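Local atomic coordinates of actin-related protein 8 (Homo sapiens, PDB entry 4FO0), a protein that binds ATP with low basal ATPase activity, does not polymerise, and is a proposed core component of the chromatin-remodelling INO80 complex. Residues L312-L315 with K316-F319; F348-G351 with D352-L355; I484-S487 with I488-S492; D494-K497 with K498-S502; D565-Q568 with E569-I572. All coordinates share one frame; numbering follows the deposited sequence.

Contact 1: residues L312-L315 with K316-F319; sequences LQHL and KETF. With ATP (adenosine-5'-triphosphate), chain C.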
loop_
_atom_site.group_PDB
_atom_site.type_symbol
_atom_site.label_atom_id
_atom_site.label_comp_id
_atom_site.label_asym_id
_atom_site.label_seq_id
_atom_site.Cartn_x
_atom_site.Cartn_y
_atom_site.Cartn_z
ATOM N N LEU A 312 -9.478 -3.436 12.277
ATOM C CA LEU A 312 -10.118 -2.514 11.349
ATOM C C LEU A 312 -9.723 -2.818 9.906
ATOM O O LEU A 312 -10.596 -2.939 9.040
ATOM C CB LEU A 312 -9.821 -1.066 11.734
ATOM C CG LEU A 312 -10.341 -0.736 13.148
ATOM C CD1 LEU A 312 -9.992 0.686 13.603
ATOM C CD2 LEU A 312 -11.846 -0.993 13.249
ATOM N N GLN A 313 -8.424 -2.985 9.643
ATOM C CA GLN A 313 -8.016 -3.380 8.299
ATOM C C GLN A 313 -8.793 -4.614 7.892
ATOM O O GLN A 313 -9.306 -4.698 6.773
ATOM C CB GLN A 313 -6.518 -3.667 8.198
ATOM C CG GLN A 313 -5.647 -2.473 8.418
ATOM C CD GLN A 313 -5.034 -1.952 7.139
ATOM O OE1 GLN A 313 -5.450 -0.908 6.612
ATOM N NE2 GLN A 313 -4.023 -2.664 6.636
ATOM N N HIS A 314 -8.895 -5.570 8.811
ATOM C CA HIS A 314 -9.487 -6.851 8.464
ATOM C C HIS A 314 -10.970 -6.704 8.154
ATOM O O HIS A 314 -11.463 -7.257 7.172
ATOM C CB HIS A 314 -9.271 -7.877 9.572
ATOM C CG HIS A 314 -10.045 -9.140 9.364
ATOM N ND1 HIS A 314 -9.768 -10.022 8.341
ATOM C CD2 HIS A 314 -11.111 -9.650 10.028
ATOM C CE1 HIS A 314 -10.623 -11.029 8.391
ATOM N NE2 HIS A 314 -11.452 -10.824 9.398
ATOM N N LEU A 315 -11.664 -5.944 8.999
ATOM C CA LEU A 315 -13.081 -5.677 8.810
ATOM C C LEU A 315 -13.357 -5.015 7.466
ATOM O O LEU A 315 -14.240 -5.444 6.722
ATOM C CB LEU A 315 -13.622 -4.820 9.959
ATOM C CG LEU A 315 -13.669 -5.583 11.295
ATOM C CD1 LEU A 315 -14.367 -4.789 12.374
ATOM C CD2 LEU A 315 -14.334 -6.940 11.121
ATOM N N LYS A 316 -12.598 -3.972 7.149
ATOM C CA LYS A 316 -12.696 -3.369 5.834
ATOM C C LYS A 316 -12.558 -4.416 4.722
ATOM O O LYS A 316 -13.326 -4.412 3.760
ATOM C CB LYS A 316 -11.626 -2.301 5.635
ATOM C CG LYS A 316 -11.508 -1.871 4.178
ATOM C CD LYS A 316 -10.275 -1.049 3.904
ATOM C CE LYS A 316 -9.017 -1.873 4.045
ATOM N NZ LYS A 316 -7.826 -1.058 3.696
ATOM N N GLU A 317 -11.579 -5.305 4.840
ATOM C CA GLU A 317 -11.311 -6.226 3.740
ATOM C C GLU A 317 -12.385 -7.271 3.601
ATOM O O GLU A 317 -12.563 -7.858 2.527
ATOM C CB GLU A 317 -9.979 -6.903 3.911
ATOM C CG GLU A 317 -8.830 -5.952 3.877
ATOM C CD GLU A 317 -7.626 -6.513 4.585
ATOM O OE1 GLU A 317 -7.756 -7.596 5.205
ATOM O OE2 GLU A 317 -6.559 -5.864 4.527
ATOM N N THR A 318 -13.116 -7.478 4.687
ATOM C CA THR A 318 -14.186 -8.469 4.717
ATOM C C THR A 318 -15.527 -7.901 4.258
ATOM O O THR A 318 -16.259 -8.542 3.506
ATOM C CB THR A 318 -14.323 -9.054 6.121
ATOM O OG1 THR A 318 -13.123 -9.763 6.430
ATOM C CG2 THR A 318 -15.478 -9.999 6.199
ATOM N N PHE A 319 -15.825 -6.683 4.685
ATOM C CA PHE A 319 -17.142 -6.101 4.473
ATOM C C PHE A 319 -17.281 -5.093 3.336
ATOM O O PHE A 319 -18.282 -5.091 2.631
ATOM C CB PHE A 319 -17.605 -5.463 5.762
ATOM C CG PHE A 319 -17.792 -6.443 6.856
ATOM C CD1 PHE A 319 -18.075 -7.762 6.556
ATOM C CD2 PHE A 319 -17.688 -6.059 8.180
ATOM C CE1 PHE A 319 -18.251 -8.685 7.553
ATOM C CE2 PHE A 319 -17.873 -6.974 9.184
ATOM C CZ PHE A 319 -18.149 -8.292 8.868
HETATM P PG ATP C . 2.132 1.848 0.125
HETATM O O1G ATP C . 2.134 1.335 -1.289
HETATM O O2G ATP C . 3.488 2.202 0.684
HETATM O O3G ATP C . 1.072 2.883 0.439
HETATM P PB ATP C . 1.988 -0.986 0.751
HETATM O O1B ATP C . 2.320 -1.513 2.121
HETATM O O2B ATP C . 2.837 -1.268 -0.480
HETATM O O3B ATP C . 1.687 0.576 0.988
HETATM P PA ATP C . -0.029 -2.770 -0.193
HETATM O O1A ATP C . 0.511 -3.884 0.666
HETATM O O2A ATP C . 0.126 -2.775 -1.692
HETATM O O3A ATP C . 0.466 -1.387 0.436
HETATM O "O5'" ATP C . -1.587 -2.652 0.131
HETATM C "C5'" ATP C . -1.967 -2.607 1.497
HETATM C "C4'" ATP C . -3.423 -2.220 1.571
HETATM O "O4'" ATP C . -4.160 -3.189 0.840
HETATM C "C3'" ATP C . -3.969 -2.235 2.989
HETATM O "O3'" ATP C . -4.681 -1.019 3.242
HETATM C "C2'" ATP C . -4.916 -3.409 3.006
HETATM O "O2'" ATP C . -6.021 -3.219 3.877
HETATM C "C1'" ATP C . -5.359 -3.430 1.565
HETATM N N9 ATP C . -6.008 -4.708 1.234
HETATM C C8 ATP C . -5.423 -5.914 1.218
HETATM N N7 ATP C . -6.317 -6.873 0.880
HETATM C C5 ATP C . -7.495 -6.271 0.674
HETATM C C6 ATP C . -8.850 -6.706 0.306
HETATM N N6 ATP C . -9.097 -8.021 0.077
HETATM N N1 ATP C . -9.810 -5.749 0.203
HETATM C C2 ATP C . -9.561 -4.445 0.431
HETATM N N3 ATP C . -8.342 -3.984 0.783
HETATM C C4 ATP C . -7.291 -4.835 0.914
#
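K316 N bonds to L312 O and E317 N to Q313 O in the last turns of helix 306-319, which puts K316 and E317 at the ribose of ATP in the nucleotide site of the actin fold. Both reach O2'. K316 NZ gives it a hydrogen bond of 2.8 Å, and ATP O2' in turn donates to E317 OE2, also at 2.8 Å. A weaker bond runs from K316 NZ to ATP O3'. O2' thus accepts from a lysine and donates to a carboxylate, which probably helps to fix the sugar. K316 gets there because CG stands anti to its backbone N (chi1 167°) and the chain bends about CG-CD (chi3 68°). Its NZ has a further partner in G280 O. E317 carries its CG close to the adenine, 3.5 Å from ATP C5. On the side away from the nucleotide, L315 CD2 lies 4.0 Å from F319 CE2, the two side chains running alongside. At the outer surface T318 OG1 bonds to H314 O, which also takes T318 N. The same OG1 sits over one face of the H314 ring, 3.4 Å from CE1.

Contact 2: residues F348-G351 with D352-L355; sequences FRLG and DEKL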
loop_
_atom_site.group_PDB
_atom_site.type_symbol
_atom_site.label_atom_id
_atom_site.label_comp_id
_atom_site.label_asym_id
_atom_site.label_seq_id
_atom_site.Cartn_x
_atom_site.Cartn_y
_atom_site.Cartn_z
ATOM N N PHE A 348 -23.337 -8.171 14.056
ATOM C CA PHE A 348 -23.915 -6.850 13.851
ATOM C C PHE A 348 -24.394 -6.536 12.464
ATOM O O PHE A 348 -24.116 -7.258 11.501
ATOM C CB PHE A 348 -23.057 -5.731 14.426
ATOM C CG PHE A 348 -22.052 -5.188 13.485
ATOM C CD1 PHE A 348 -21.769 -3.822 13.484
ATOM C CD2 PHE A 348 -21.356 -6.029 12.635
ATOM C CE1 PHE A 348 -20.823 -3.299 12.632
ATOM C CE2 PHE A 348 -20.407 -5.516 11.767
ATOM C CZ PHE A 348 -20.139 -4.150 11.768
ATOM N N ARG A 349 -25.163 -5.460 12.391
ATOM C CA ARG A 349 -25.888 -5.134 11.174
ATOM C C ARG A 349 -25.251 -3.950 10.456
ATOM O O ARG A 349 -24.997 -2.917 11.067
ATOM C CB ARG A 349 -27.326 -4.835 11.535
ATOM C CG ARG A 349 -28.306 -5.187 10.471
ATOM C CD ARG A 349 -29.697 -5.102 11.045
ATOM N NE ARG A 349 -30.194 -6.426 11.389
ATOM C CZ ARG A 349 -31.328 -6.637 12.042
ATOM N NH1 ARG A 349 -32.062 -5.602 12.433
ATOM N NH2 ARG A 349 -31.722 -7.874 12.313
ATOM N N LEU A 350 -24.965 -4.117 9.168
ATOM C CA LEU A 350 -24.353 -3.047 8.385
ATOM C C LEU A 350 -25.132 -2.701 7.140
ATOM O O LEU A 350 -25.685 -3.581 6.465
ATOM C CB LEU A 350 -22.934 -3.421 7.974
ATOM C CG LEU A 350 -21.896 -2.929 8.969
ATOM C CD1 LEU A 350 -20.502 -3.151 8.432
ATOM C CD2 LEU A 350 -22.165 -1.465 9.282
ATOM N N GLY A 351 -25.128 -1.414 6.817
ATOM C CA GLY A 351 -25.739 -0.940 5.589
ATOM C C GLY A 351 -24.778 -0.352 4.573
ATOM O O GLY A 351 -23.930 -1.037 3.994
ATOM N N ASP A 352 -24.908 0.945 4.361
ATOM C CA ASP A 352 -24.253 1.583 3.234
ATOM C C ASP A 352 -22.798 1.907 3.551
ATOM O O ASP A 352 -21.949 2.025 2.656
ATOM C CB ASP A 352 -25.045 2.821 2.814
ATOM C CG ASP A 352 -26.488 2.488 2.435
ATOM O OD1 ASP A 352 -26.717 1.464 1.741
ATOM O OD2 ASP A 352 -27.394 3.244 2.852
ATOM N N GLU A 353 -22.503 2.038 4.835
ATOM C CA GLU A 353 -21.121 2.156 5.262
ATOM C C GLU A 353 -20.175 1.208 4.473
ATOM O O GLU A 353 -19.052 1.574 4.138
ATOM C CB GLU A 353 -21.042 1.917 6.763
ATOM C CG GLU A 353 -22.171 1.047 7.284
ATOM C CD GLU A 353 -23.425 1.822 7.659
ATOM O OE1 GLU A 353 -24.529 1.295 7.419
ATOM O OE2 GLU A 353 -23.315 2.939 8.217
ATOM N N LYS A 354 -20.638 0.009 4.148
ATOM C CA LYS A 354 -19.797 -0.939 3.413
ATOM C C LYS A 354 -19.410 -0.442 2.036
ATOM O O LYS A 354 -18.403 -0.884 1.487
ATOM C CB LYS A 354 -20.473 -2.306 3.281
ATOM C CG LYS A 354 -20.655 -3.045 4.596
ATOM C CD LYS A 354 -21.336 -4.370 4.368
ATOM C CE LYS A 354 -22.789 -4.183 4.003
ATOM N NZ LYS A 354 -23.350 -5.494 3.613
ATOM N N LEU A 355 -20.223 0.455 1.477
ATOM C CA LEU A 355 -19.979 1.019 0.147
ATOM C C LEU A 355 -19.458 2.455 0.206
ATOM O O LEU A 355 -18.618 2.845 -0.577
ATOM C CB LEU A 355 -21.246 0.967 -0.699
ATOM C CG LEU A 355 -21.218 1.664 -2.062
ATOM C CD1 LEU A 355 -20.292 0.951 -3.056
ATOM C CD2 LEU A 355 -22.622 1.701 -2.598
#
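K354 folds back along L350 and G351, where strand 343-350 gives way to helix 353-359. Its CB lies 3.8 Å from G351 O. CG meets one branch of L350, 3.8 Å from CD1. CD passes L350 CB, and a bend at chi3 (-71°) then swings CE to within 3.3 Å of G351 O. The tip, NZ, leaves the two segments and bonds to H332 NE2 on the neighbouring strand 330-336. A glycerol, probably from the crystallisation liquor, also bonds to NZ. The other L350 branch, CD2, packs against E353 CG, so the leucine end is flanked by two side chains of the opening helical turn. E353 curls back at chi2 (-87°), and OE1 accepts the backbone N-H of G351 at 2.8 Å. The carboxylate oxygen uses its anti lone pair, and the bond is bent, with an N-H...O angle of 133°. One polar backbone group just past the strand is satisfied in this way. A weak main-chain bond runs from K354 N to G351 O. D352 faces away and is held by R97 in a salt bridge. The arrangement is a tight strand-to-helix turn, at the end of the middle strand of a three-stranded antiparallel sheet in this actin-family fold.

Contact 3: residues I484-S487 with I488-S492; sequences ILHS and IDCCS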
loop_
_atom_site.group_PDB
_atom_site.type_symbol
_atom_site.label_atom_id
_atom_site.label_comp_id
_atom_site.label_asym_id
_atom_site.label_seq_id
_atom_site.Cartn_x
_atom_site.Cartn_y
_atom_site.Cartn_z
ATOM N N ILE A 484 -6.495 9.785 -12.416
ATOM C CA ILE A 484 -6.222 8.975 -13.587
ATOM C C ILE A 484 -6.414 9.796 -14.848
ATOM O O ILE A 484 -5.551 9.813 -15.716
ATOM C CB ILE A 484 -7.124 7.751 -13.641
ATOM C CG1 ILE A 484 -6.714 6.780 -12.535
ATOM C CG2 ILE A 484 -7.065 7.093 -15.046
ATOM C CD1 ILE A 484 -7.699 5.676 -12.315
ATOM N N LEU A 485 -7.554 10.474 -14.937
ATOM C CA LEU A 485 -7.878 11.301 -16.089
ATOM C C LEU A 485 -6.838 12.404 -16.268
ATOM O O LEU A 485 -6.224 12.543 -17.322
ATOM C CB LEU A 485 -9.271 11.900 -15.924
ATOM C CG LEU A 485 -10.398 10.875 -16.065
ATOM C CD1 LEU A 485 -11.758 11.527 -15.928
ATOM C CD2 LEU A 485 -10.290 10.126 -17.375
ATOM N N HIS A 486 -6.636 13.179 -15.216
ATOM C CA HIS A 486 -5.661 14.252 -15.251
ATOM C C HIS A 486 -4.290 13.783 -15.733
ATOM O O HIS A 486 -3.642 14.446 -16.531
ATOM C CB HIS A 486 -5.531 14.881 -13.873
ATOM C CG HIS A 486 -4.486 15.942 -13.807
ATOM N ND1 HIS A 486 -3.153 15.658 -13.609
ATOM C CD2 HIS A 486 -4.572 17.288 -13.930
ATOM C CE1 HIS A 486 -2.462 16.784 -13.598
ATOM N NE2 HIS A 486 -3.300 17.788 -13.790
ATOM N N SER A 487 -3.855 12.640 -15.230
ATOM C CA SER A 487 -2.571 12.066 -15.599
ATOM C C SER A 487 -2.500 11.773 -17.104
ATOM O O SER A 487 -1.551 12.150 -17.779
ATOM C CB SER A 487 -2.353 10.781 -14.785
ATOM O OG SER A 487 -1.286 9.992 -15.286
ATOM N N ILE A 488 -3.513 11.095 -17.620
ATOM C CA ILE A 488 -3.565 10.728 -19.025
ATOM C C ILE A 488 -3.622 11.974 -19.890
ATOM O O ILE A 488 -3.069 12.016 -20.990
ATOM C CB ILE A 488 -4.800 9.850 -19.308
ATOM C CG1 ILE A 488 -4.674 8.527 -18.541
ATOM C CG2 ILE A 488 -4.966 9.617 -20.800
ATOM C CD1 ILE A 488 -5.820 7.568 -18.734
ATOM N N ASP A 489 -4.291 12.993 -19.375
ATOM C CA ASP A 489 -4.430 14.252 -20.081
ATOM C C ASP A 489 -3.102 14.993 -20.211
ATOM O O ASP A 489 -2.961 15.910 -21.020
ATOM C CB ASP A 489 -5.429 15.134 -19.351
ATOM C CG ASP A 489 -5.794 16.349 -20.147
ATOM O OD1 ASP A 489 -5.914 16.224 -21.392
ATOM O OD2 ASP A 489 -5.949 17.420 -19.531
ATOM N N CYS A 490 -2.133 14.594 -19.404
ATOM C CA CYS A 490 -0.814 15.205 -19.427
ATOM C C CYS A 490 0.130 14.522 -20.402
ATOM O O CYS A 490 1.265 14.959 -20.566
ATOM C CB CYS A 490 -0.193 15.178 -18.040
ATOM S SG CYS A 490 -0.972 16.307 -16.921
ATOM N N CYS A 491 -0.334 13.492 -21.099
ATOM C CA CYS A 491 0.384 13.007 -22.276
ATOM C C CYS A 491 0.406 14.041 -23.397
ATOM O O CYS A 491 -0.609 14.662 -23.686
ATOM C CB CYS A 491 -0.248 11.718 -22.787
ATOM S SG CYS A 491 -0.112 10.321 -21.659
ATOM N N SER A 492 1.569 14.241 -24.011
ATOM C CA SER A 492 1.679 15.105 -25.187
ATOM C C SER A 492 0.984 14.618 -26.461
ATOM O O SER A 492 0.275 15.374 -27.114
ATOM C CB SER A 492 3.152 15.361 -25.492
ATOM O OG SER A 492 3.875 14.147 -25.499
#
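I484 and L485 accept regular helical bonds from I488 and D489, and the helix 480-489 then runs out. I488 N reaches I484 O at 3.1 Å and D489 N reaches L485 O at 2.9 Å. C490 N bonds to S487 O, three residues back, at 3.0 Å. This donor stands well above the carbonyl plane, with a C=O...N angle of 114°. C491 N bonds to I488 O, also three residues back, and the chain then leaves the helix. The I484 and I488 side chains run in one direction one turn apart, CG2 to CD1 at 3.9 Å. Both isoleucines pack on C249 of strand 247-253. C490 SG stands beside the H486 ring, obliquely, 4.1 Å from its centroid. With CG anti to the backbone N (chi1 177°), the H486 ring is carried to that sulfur. S487 OG bonds to T272 O. This is the C-terminal turn of a helix laid on the six-stranded central sheet of an actin-type domain.

Contact 4: residues D494-K497 with K498-S502; sequences DDTK and KKMYS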
loop_
_atom_site.group_PDB
_atom_site.type_symbol
_atom_site.label_atom_id
_atom_site.label_comp_id
_atom_site.label_asym_id
_atom_site.label_seq_id
_atom_site.Cartn_x
_atom_site.Cartn_y
_atom_site.Cartn_z
ATOM N N ASP A 494 -1.507 12.234 -28.956
ATOM C CA ASP A 494 -2.870 11.776 -28.725
ATOM C C ASP A 494 -2.973 10.285 -28.961
ATOM O O ASP A 494 -3.941 9.644 -28.549
ATOM C CB ASP A 494 -3.861 12.522 -29.614
ATOM C CG ASP A 494 -4.114 13.928 -29.136
ATOM O OD1 ASP A 494 -3.207 14.522 -28.505
ATOM O OD2 ASP A 494 -5.227 14.438 -29.381
ATOM N N ASP A 495 -1.972 9.733 -29.636
ATOM C CA ASP A 495 -1.919 8.296 -29.827
ATOM C C ASP A 495 -1.578 7.643 -28.505
ATOM O O ASP A 495 -2.126 6.596 -28.162
ATOM C CB ASP A 495 -0.913 7.914 -30.913
ATOM C CG ASP A 495 -1.572 7.737 -32.269
ATOM O OD1 ASP A 495 -2.136 6.649 -32.516
ATOM O OD2 ASP A 495 -1.541 8.687 -33.081
ATOM N N THR A 496 -0.678 8.277 -27.760
ATOM C CA THR A 496 -0.387 7.846 -26.408
ATOM C C THR A 496 -1.696 7.803 -25.622
ATOM O O THR A 496 -2.056 6.755 -25.074
ATOM C CB THR A 496 0.609 8.784 -25.706
ATOM O OG1 THR A 496 1.890 8.689 -26.337
ATOM C CG2 THR A 496 0.761 8.397 -24.251
ATOM N N LYS A 497 -2.421 8.924 -25.590
ATOM C CA LYS A 497 -3.671 8.989 -24.835
ATOM C C LYS A 497 -4.644 7.892 -25.235
ATOM O O LYS A 497 -5.273 7.271 -24.382
ATOM C CB LYS A 497 -4.349 10.343 -24.974
ATOM C CG LYS A 497 -3.568 11.479 -24.381
ATOM C CD LYS A 497 -4.333 12.783 -24.529
ATOM C CE LYS A 497 -3.448 13.965 -24.198
ATOM N NZ LYS A 497 -4.232 15.166 -23.818
ATOM N N LYS A 498 -4.789 7.654 -26.530
ATOM C CA LYS A 498 -5.663 6.575 -26.953
ATOM C C LYS A 498 -5.247 5.312 -26.211
ATOM O O LYS A 498 -6.081 4.616 -25.623
ATOM C CB LYS A 498 -5.604 6.362 -28.468
ATOM C CG LYS A 498 -6.619 7.182 -29.250
ATOM C CD LYS A 498 -6.782 6.662 -30.682
ATOM C CE LYS A 498 -5.487 6.791 -31.484
ATOM N NZ LYS A 498 -5.573 6.160 -32.840
ATOM N N LYS A 499 -3.946 5.037 -26.221
ATOM C CA LYS A 499 -3.420 3.834 -25.586
ATOM C C LYS A 499 -3.698 3.800 -24.088
ATOM O O LYS A 499 -4.069 2.761 -23.550
ATOM C CB LYS A 499 -1.926 3.688 -25.871
ATOM C CG LYS A 499 -1.620 3.462 -27.352
ATOM C CD LYS A 499 -0.227 2.890 -27.587
ATOM C CE LYS A 499 0.869 3.920 -27.336
ATOM N NZ LYS A 499 2.226 3.289 -27.357
ATOM N N MET A 500 -3.536 4.945 -23.428
ATOM C CA MET A 500 -3.749 5.059 -21.986
ATOM C C MET A 500 -5.205 4.893 -21.555
ATOM O O MET A 500 -5.484 4.130 -20.628
ATOM C CB MET A 500 -3.205 6.388 -21.458
ATOM C CG MET A 500 -1.713 6.603 -21.723
ATOM S SD MET A 500 -0.717 5.160 -21.308
ATOM C CE MET A 500 0.898 5.621 -21.913
ATOM N N TYR A 501 -6.128 5.606 -22.202
ATOM C CA TYR A 501 -7.548 5.459 -21.870
ATOM C C TYR A 501 -7.963 4.021 -22.082
ATOM O O TYR A 501 -8.745 3.480 -21.308
ATOM C CB TYR A 501 -8.459 6.348 -22.723
ATOM C CG TYR A 501 -8.351 7.829 -22.468
ATOM C CD1 TYR A 501 -8.855 8.399 -21.309
ATOM C CD2 TYR A 501 -7.758 8.667 -23.402
ATOM C CE1 TYR A 501 -8.753 9.773 -21.075
ATOM C CE2 TYR A 501 -7.650 10.031 -23.184
ATOM C CZ TYR A 501 -8.150 10.581 -22.020
ATOM O OH TYR A 501 -8.033 11.941 -21.815
ATOM N N SER A 502 -7.357 3.386 -23.043
ATOM C CA SER A 502 -7.784 2.091 -23.450
ATOM C C SER A 502 -7.290 1.028 -22.493
ATOM O O SER A 502 -7.767 -0.071 -22.480
ATOM C CB SER A 502 -7.303 1.859 -24.870
ATOM O OG SER A 502 -6.533 0.697 -24.974
#
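D495 and K498 form a salt bridge within the helix, OD1 to NZ at 3.5 Å. It is a long one, between residues three apart whose side chains lean in one direction. K498 bends at chi3 (-63°), and CE also comes near the same oxygen. The other lysines look outward, K497 to D489 of the preceding helix and K499 to E264. T496 OG1 also bonds to E264. Beneath these charges the backbone of helix 494-502 is regular. K498 N bonds to D494 O, K499 N to D495 O, M500 N to T496 O and Y501 N to K497 O. The last of these is nearly straight, 173° at the hydrogen. The packing comes next. T496 CG2 and M500 CE touch at 3.6 Å, with the two side chains next to each other, and M500 goes on to meet I488. Y501 lays its ring back along the helix, placing CD2 3.0 Å from K497 O and CE2 3.8 Å from K497 CB. The Y501 ring also meets that of F532, their planes at about 35°. The helix is therefore two-faced. T496, M500 and Y501 are buried, while D495 and K498 meet near the surface. The D495-K498 pair is long, so the link is probably loose; the pairs to D489 and E264 join the helix to neighbouring elements.

Contact 5: residues D565-Q568 with E569-I572; sequences DTTQ and ELWI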
loop_
_atom_site.group_PDB
_atom_site.type_symbol
_atom_site.label_atom_id
_atom_site.label_comp_id
_atom_site.label_asym_id
_atom_site.label_seq_id
_atom_site.Cartn_x
_atom_site.Cartn_y
_atom_site.Cartn_z
ATOM N N ASP A 565 17.404 -8.806 -21.206
ATOM C CA ASP A 565 18.682 -8.696 -21.873
ATOM C C ASP A 565 19.292 -7.311 -21.668
ATOM O O ASP A 565 20.488 -7.184 -21.391
ATOM C CB ASP A 565 18.483 -8.981 -23.364
ATOM C CG ASP A 565 19.790 -9.184 -24.100
ATOM O OD1 ASP A 565 20.644 -9.950 -23.595
ATOM O OD2 ASP A 565 19.957 -8.574 -25.184
ATOM N N THR A 566 18.466 -6.279 -21.807
ATOM C CA THR A 566 18.890 -4.894 -21.580
ATOM C C THR A 566 19.373 -4.653 -20.151
ATOM O O THR A 566 20.042 -3.654 -19.863
ATOM C CB THR A 566 17.732 -3.941 -21.835
ATOM O OG1 THR A 566 16.570 -4.439 -21.158
ATOM C CG2 THR A 566 17.441 -3.853 -23.329
ATOM N N THR A 567 19.028 -5.574 -19.259
ATOM C CA THR A 567 19.373 -5.450 -17.851
ATOM C C THR A 567 20.866 -5.655 -17.550
ATOM O O THR A 567 21.384 -5.124 -16.574
ATOM C CB THR A 567 18.507 -6.398 -16.992
ATOM O OG1 THR A 567 17.131 -6.018 -17.115
ATOM C CG2 THR A 567 18.908 -6.331 -15.529
ATOM N N GLN A 568 21.561 -6.412 -18.389
ATOM C CA GLN A 568 22.979 -6.655 -18.171
ATOM C C GLN A 568 23.744 -5.348 -17.991
ATOM O O GLN A 568 24.706 -5.276 -17.225
ATOM C CB GLN A 568 23.557 -7.453 -19.331
ATOM C CG GLN A 568 22.789 -8.733 -19.602
ATOM C CD GLN A 568 23.354 -9.527 -20.766
ATOM O OE1 GLN A 568 24.549 -9.458 -21.064
ATOM N NE2 GLN A 568 22.492 -10.285 -21.432
ATOM N N GLU A 569 23.294 -4.308 -18.679
ATOM C CA GLU A 569 23.984 -3.026 -18.651
ATOM C C GLU A 569 23.535 -2.097 -17.518
ATOM O O GLU A 569 24.041 -0.985 -17.390
ATOM C CB GLU A 569 23.805 -2.317 -19.992
ATOM C CG GLU A 569 24.316 -3.106 -21.186
ATOM C CD GLU A 569 23.200 -3.481 -22.155
ATOM O OE1 GLU A 569 22.572 -4.552 -21.968
ATOM O OE2 GLU A 569 22.947 -2.701 -23.103
ATOM N N LEU A 570 22.589 -2.538 -16.696
ATOM C CA LEU A 570 22.063 -1.672 -15.645
ATOM C C LEU A 570 22.798 -1.822 -14.320
ATOM O O LEU A 570 22.867 -0.875 -13.550
ATOM C CB LEU A 570 20.564 -1.904 -15.440
ATOM C CG LEU A 570 19.660 -1.636 -16.651
ATOM C CD1 LEU A 570 18.192 -1.912 -16.328
ATOM C CD2 LEU A 570 19.836 -0.218 -17.159
ATOM N N TRP A 571 23.361 -3.001 -14.067
ATOM C CA TRP A 571 23.989 -3.287 -12.773
ATOM C C TRP A 571 25.018 -2.256 -12.349
ATOM O O TRP A 571 25.892 -1.872 -13.122
ATOM C CB TRP A 571 24.614 -4.684 -12.752
ATOM C CG TRP A 571 23.616 -5.755 -12.995
ATOM C CD1 TRP A 571 23.438 -6.457 -14.143
ATOM C CD2 TRP A 571 22.622 -6.225 -12.076
ATOM N NE1 TRP A 571 22.403 -7.354 -13.996
ATOM C CE2 TRP A 571 21.886 -7.231 -12.736
ATOM C CE3 TRP A 571 22.284 -5.896 -10.764
ATOM C CZ2 TRP A 571 20.830 -7.908 -12.127
ATOM C CZ3 TRP A 571 21.241 -6.574 -10.159
ATOM C CH2 TRP A 571 20.524 -7.563 -10.840
ATOM N N ILE A 572 24.899 -1.806 -11.110
ATOM C CA ILE A 572 25.922 -0.971 -10.517
ATOM C C ILE A 572 26.597 -1.805 -9.460
ATOM O O ILE A 572 25.928 -2.359 -8.589
ATOM C CB ILE A 572 25.330 0.277 -9.867
ATOM C CG1 ILE A 572 24.651 1.156 -10.921
ATOM C CG2 ILE A 572 26.411 1.047 -9.133
ATOM C CD1 ILE A 572 23.942 2.364 -10.342
#
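T567 sends CG2 anti to its backbone N (chi1 -63° for OG1), which turns the methyl to W571. At W571, CG lies beside the backbone N (chi1 -60°), and the indole swings back over the preceding turn. CG2 of T567 then sits 4.0 Å from W571 NE1, the two side chains crossing at a slant. W571 CD1 comes within 3.5 Å of Q568 O, which lies at the ring edge near its plane. T567 O is equally near CD1. The segment is a turn between helix 553-563 and strand 572-573, which joins the eight-stranded mixed sheet by pairing antiparallel with strand 229-234, in this actin-family fold. One hydrogen bond closes it, L570 N to T567 O at 2.9 Å, nearly straight at the hydrogen (166°), with the donor above the carbonyl plane. L570 CG rests 3.8 Å from T566 O. T567 OG1 bonds to L561 O, at the end of the helix before. L570 and W571 both pack on V231, and W571 also makes a cation-pi contact with R200.

Overall arrangement
Of the five, contact 1 is the one that binds ATP, through K316 and E317; residues such as S24 and D255 complete the site. Contact 2 lies 12 Å from it, centre to centre, and touches it: F319 of helix 306-319 packs on F348, L350 and K354. Contacts 3 and 4 form a second pair, their centres 9 Å apart. D489 OD1 and K497 NZ make a salt bridge at 3.1 Å between their successive helices, and C491 SG meets T496 CG2. The nearest atoms of contacts 1 and 3 are about 17 Å apart. Contact 5 touches none of the others; its centre is 30 Å from those of contacts 3 and 4 and 42 Å from that of contact 1.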